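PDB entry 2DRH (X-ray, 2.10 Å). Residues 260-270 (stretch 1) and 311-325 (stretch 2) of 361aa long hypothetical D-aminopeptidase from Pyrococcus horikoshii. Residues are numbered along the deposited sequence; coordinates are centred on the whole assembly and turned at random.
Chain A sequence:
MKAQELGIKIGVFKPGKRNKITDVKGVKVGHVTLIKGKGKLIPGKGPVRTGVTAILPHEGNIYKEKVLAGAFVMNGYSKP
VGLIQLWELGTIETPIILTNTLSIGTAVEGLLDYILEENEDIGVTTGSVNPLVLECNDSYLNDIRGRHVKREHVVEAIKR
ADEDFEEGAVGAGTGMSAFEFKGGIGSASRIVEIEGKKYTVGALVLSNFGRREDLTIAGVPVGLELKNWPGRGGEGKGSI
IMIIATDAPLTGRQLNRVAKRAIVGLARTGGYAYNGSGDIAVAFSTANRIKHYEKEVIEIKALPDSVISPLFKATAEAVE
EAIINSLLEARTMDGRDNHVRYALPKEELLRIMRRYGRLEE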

# COMPACT_ATOMS: atom_id res chain seq x y z
N LYS A 260 4.13 8.56 -9.27
CA LYS A 260 2.88 8.16 -9.91
C LYS A 260 2.54 8.93 -11.18
O LYS A 260 1.89 8.41 -12.08
CB LYS A 260 1.71 8.34 -8.94
CG LYS A 260 1.53 7.26 -7.90
CD LYS A 260 0.20 7.44 -7.18
CE LYS A 260 -0.02 6.40 -6.10
NZ LYS A 260 -1.32 6.62 -5.41
N ARG A 261 2.97 10.19 -11.23
CA ARG A 261 2.69 11.04 -12.37
C ARG A 261 3.44 10.61 -13.62
O ARG A 261 3.07 10.97 -14.75
CB ARG A 261 3.00 12.50 -12.01
CG ARG A 261 2.16 13.02 -10.84
CD ARG A 261 0.67 12.79 -11.11
NE ARG A 261 -0.20 13.34 -10.07
CZ ARG A 261 -0.37 12.81 -8.87
NH1 ARG A 261 0.26 11.70 -8.53
NH2 ARG A 261 -1.19 13.39 -8.01
N ALA A 262 4.49 9.83 -13.43
CA ALA A 262 5.27 9.33 -14.54
C ALA A 262 4.40 8.41 -15.40
O ALA A 262 4.62 8.29 -16.61
CB ALA A 262 6.49 8.57 -14.04
N ILE A 263 3.41 7.77 -14.78
CA ILE A 263 2.54 6.86 -15.51
C ILE A 263 1.65 7.61 -16.49
O ILE A 263 1.19 7.04 -17.49
CB ILE A 263 1.65 6.05 -14.55
CG1 ILE A 263 2.53 5.32 -13.55
CG2 ILE A 263 0.83 5.03 -15.34
CD1 ILE A 263 3.59 4.44 -14.19
N VAL A 264 1.38 8.88 -16.21
CA VAL A 264 0.56 9.66 -17.12
C VAL A 264 1.30 9.77 -18.46
O VAL A 264 0.70 9.62 -19.53
CB VAL A 264 0.27 11.07 -16.56
CG1 VAL A 264 -0.55 11.86 -17.56
CG2 VAL A 264 -0.48 10.95 -15.24
N GLY A 265 2.61 10.03 -18.40
CA GLY A 265 3.40 10.14 -19.61
C GLY A 265 3.47 8.80 -20.34
O GLY A 265 3.38 8.75 -21.56
N LEU A 266 3.64 7.72 -19.58
CA LEU A 266 3.71 6.39 -20.16
C LEU A 266 2.43 6.09 -20.95
O LEU A 266 2.49 5.71 -22.12
CB LEU A 266 3.88 5.35 -19.05
CG LEU A 266 3.78 3.85 -19.37
CD1 LEU A 266 4.79 3.48 -20.44
CD2 LEU A 266 4.04 3.03 -18.10
N ALA A 267 1.29 6.27 -20.31
CA ALA A 267 -0.01 6.02 -20.93
C ALA A 267 -0.23 6.79 -22.23
O ALA A 267 -0.83 6.27 -23.18
CB ALA A 267 -1.12 6.36 -19.95
N ARG A 268 0.26 8.03 -22.26
CA ARG A 268 0.11 8.90 -23.41
C ARG A 268 0.90 8.47 -24.65
O ARG A 268 0.58 8.90 -25.75
CB ARG A 268 0.45 10.35 -23.02
CG ARG A 268 -0.63 10.99 -22.14
CD ARG A 268 -0.26 12.40 -21.66
NE ARG A 268 -0.21 13.38 -22.75
CZ ARG A 268 -1.26 14.03 -23.24
NH1 ARG A 268 -2.47 13.83 -22.75
NH2 ARG A 268 -1.09 14.91 -24.23
N THR A 269 1.91 7.62 -24.49
CA THR A 269 2.67 7.14 -25.63
C THR A 269 2.12 5.79 -26.08
O THR A 269 2.62 5.19 -27.04
CB THR A 269 4.18 6.96 -25.32
OG1 THR A 269 4.34 5.92 -24.34
CG2 THR A 269 4.79 8.26 -24.79
N GLY A 270 1.08 5.30 -25.41
CA GLY A 270 0.51 4.01 -25.76
C GLY A 270 0.86 2.90 -24.77
O GLY A 270 0.75 1.71 -25.10
N LEU A 311 4.75 20.49 -11.11
CA LEU A 311 5.75 19.43 -11.10
C LEU A 311 5.12 18.10 -11.56
O LEU A 311 5.78 17.28 -12.19
CB LEU A 311 6.37 19.30 -9.71
CG LEU A 311 7.15 20.52 -9.18
CD1 LEU A 311 7.42 20.35 -7.70
CD2 LEU A 311 8.46 20.69 -9.93
N PHE A 312 3.85 17.89 -11.23
CA PHE A 312 3.17 16.66 -11.65
C PHE A 312 3.06 16.65 -13.18
O PHE A 312 3.30 15.63 -13.83
CB PHE A 312 1.75 16.57 -11.07
CG PHE A 312 1.71 16.30 -9.59
CD1 PHE A 312 2.86 15.99 -8.87
CD2 PHE A 312 0.49 16.32 -8.91
CE1 PHE A 312 2.79 15.71 -7.50
CE2 PHE A 312 0.41 16.05 -7.55
CZ PHE A 312 1.57 15.74 -6.85
N LYS A 313 2.70 17.80 -13.75
CA LYS A 313 2.57 17.90 -15.20
C LYS A 313 3.93 17.76 -15.89
O LYS A 313 4.06 17.02 -16.87
CB LYS A 313 1.92 19.24 -15.59
CG LYS A 313 2.06 19.58 -17.07
CD LYS A 313 1.30 20.83 -17.44
CE LYS A 313 -0.19 20.60 -17.35
NZ LYS A 313 -0.58 19.47 -18.22
N ALA A 314 4.92 18.48 -15.37
CA ALA A 314 6.28 18.44 -15.92
C ALA A 314 6.82 17.01 -15.91
O ALA A 314 7.55 16.61 -16.81
CB ALA A 314 7.20 19.37 -15.11
N THR A 315 6.47 16.26 -14.88
CA THR A 315 6.92 14.87 -14.76
C THR A 315 6.33 14.06 -15.91
O THR A 315 7.06 13.38 -16.64
CB THR A 315 6.45 14.25 -13.42
OG1 THR A 315 7.05 14.97 -12.34
CG2 THR A 315 6.86 12.77 -13.34
N ALA A 316 5.01 14.13 -16.07
CA ALA A 316 4.33 13.41 -17.14
C ALA A 316 4.94 13.80 -18.48
O ALA A 316 5.14 12.96 -19.36
CB ALA A 316 2.83 13.72 -17.12
N GLU A 317 5.22 15.09 -18.65
CA GLU A 317 5.80 15.57 -19.90
C GLU A 317 7.19 14.99 -20.15
O GLU A 317 7.45 14.45 -21.22
CB GLU A 317 5.90 17.09 -19.90
CG GLU A 317 4.70 17.80 -20.48
CD GLU A 317 4.82 19.31 -20.38
OE1 GLU A 317 5.89 19.85 -20.73
OE2 GLU A 317 3.85 19.95 -19.97
N ALA A 318 8.07 15.11 -19.17
CA ALA A 318 9.42 14.60 -19.29
C ALA A 318 9.41 13.11 -19.63
O ALA A 318 10.19 12.65 -20.46
CB ALA A 318 10.18 14.82 -17.99
N VAL A 319 8.53 12.35 -18.99
CA VAL A 319 8.44 10.92 -19.25
C VAL A 319 7.96 10.64 -20.67
O VAL A 319 8.56 9.85 -21.38
CB VAL A 319 7.49 10.20 -18.26
CG1 VAL A 319 7.19 8.76 -18.73
CG2 VAL A 319 8.13 10.17 -16.87
N GLU A 320 6.89 11.31 -21.10
CA GLU A 320 6.37 11.09 -22.45
C GLU A 320 7.44 11.34 -23.51
O GLU A 320 7.63 10.51 -24.41
CB GLU A 320 5.15 11.97 -22.73
CG GLU A 320 4.48 11.68 -24.08
CD GLU A 320 3.24 12.52 -24.34
OE1 GLU A 320 2.59 12.98 -23.36
OE2 GLU A 320 2.89 12.72 -25.53
N GLU A 321 8.13 12.47 -23.43
CA GLU A 321 9.14 12.75 -24.42
C GLU A 321 10.32 11.79 -24.27
O GLU A 321 10.86 11.31 -25.26
CB GLU A 321 9.65 14.20 -24.32
CG GLU A 321 10.32 14.67 -25.63
CD GLU A 321 11.22 15.89 -25.45
OE1 GLU A 321 10.79 16.89 -24.84
OE2 GLU A 321 12.37 15.83 -25.94
N ALA A 322 10.70 11.50 -23.02
CA ALA A 322 11.82 10.59 -22.78
C ALA A 322 11.58 9.24 -23.44
O ALA A 322 12.52 8.63 -23.96
CB ALA A 322 12.03 10.40 -21.28
N ILE A 323 10.34 8.77 -23.43
CA ILE A 323 10.01 7.49 -24.06
C ILE A 323 10.21 7.60 -25.56
O ILE A 323 10.86 6.76 -26.17
CB ILE A 323 8.55 7.08 -23.76
CG1 ILE A 323 8.40 6.75 -22.27
CG2 ILE A 323 8.16 5.87 -24.63
CD1 ILE A 323 6.97 6.47 -21.84
N ILE A 324 9.65 8.65 -26.16
CA ILE A 324 9.79 8.85 -27.59
C ILE A 324 11.27 8.97 -27.98
O ILE A 324 11.72 8.33 -28.94
CB ILE A 324 9.02 10.12 -28.05
CG1 ILE A 324 7.52 9.94 -27.76
CG2 ILE A 324 9.25 10.37 -29.53
CD1 ILE A 324 6.92 8.64 -28.27
N ASN A 325 12.03 9.76 -27.22
CA ASN A 325 13.46 9.93 -27.50
C ASN A 325 14.21 8.60 -27.47
O ASN A 325 15.20 8.43 -28.19
CB ASN A 325 14.10 10.90 -26.50
CG ASN A 325 13.60 12.32 -26.68
OD1 ASN A 325 13.37 12.75 -27.80
ND2 ASN A 325 13.45 13.06 -25.58
O HOH W 1 1.23 14.72 -25.57

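Two helices of one chain, 260-268 and 311-325, cross at 42° with their N-to-C directions roughly aligned, and their axes approach to 6.9 Å, burying 643 Å² between the stretches. So close a crossing depends on Gly265, whose CA lies 4.2 Å from the CA of Ala316 and 3.3 Å from Ala316 O, a CA-H...O contact. A CB on Gly265 would point toward the second helix and sit 2.3 Å from Ala316 O, with Glu320 N and Val319 CB also too near; the bare backbone lets the helices touch here. Val264 CB packs against Ala316 CB at 3.7 Å beside this point.

Arg261 covers the most surface, at the N-terminal end of the contact. Its side chain, with chi1 and chi2 both m, lays the guanidinium over the face of the Phe312 ring: CZ stands 3.8 Å from the ring centroid, 24° off the normal, and NH2 comes within 3.1 Å of Phe312 CE2. This is a cation-pi pairing, the positive charge resting on the electron-rich ring face, while NE and NH2 find hydrogen bonds elsewhere in the structure. The Arg261 backbone takes part as well, its O lying 3.6 Å from Ala316 CB. One residue on, Ala262 CB meets Val319 CG2 at 3.6 Å, a small apolar contact that continues the seam toward the crossing.

Thr269 and Glu320, nearly equal in covered area, organise the other end. Thr269 points its CB toward the second helix: OG1 donates to Leu266 O at 2.9 Å, satisfying the hydroxyl within its own stretch, and also lies 3.7 Å from Ile323 CD1; CG2 rests 3.5 Å from Glu320 CG and 4.1 Å from Ile324 CD1. Ile323 fills the adjoining space, its CD1 lying 3.7 Å from Leu266 CA and 4.0 Å from Leu266 CD1.

The CA-to-CB bond of Glu320 points sideways to the first stretch, but an extended chain, chi1 and chi2 both t, brings its carboxylate nearer to Arg268. There Arg268 NE donates to Glu320 OE1 at 2.9 Å with an angle of 146°, a salt bridge made at the guanidinium edge, near its plane. Water 1 reinforces the pair, accepting from Arg268 NH2 at 2.7 Å and donating to Glu320 OE2 at 2.6 Å. Thus Glu320 offers aliphatic carbon to Thr269 and charge to Arg268. Beyond them Gly270 is the first residue after the helix to leave helical phi/psi, its positive phi (106°) belonging to a Schellman motif.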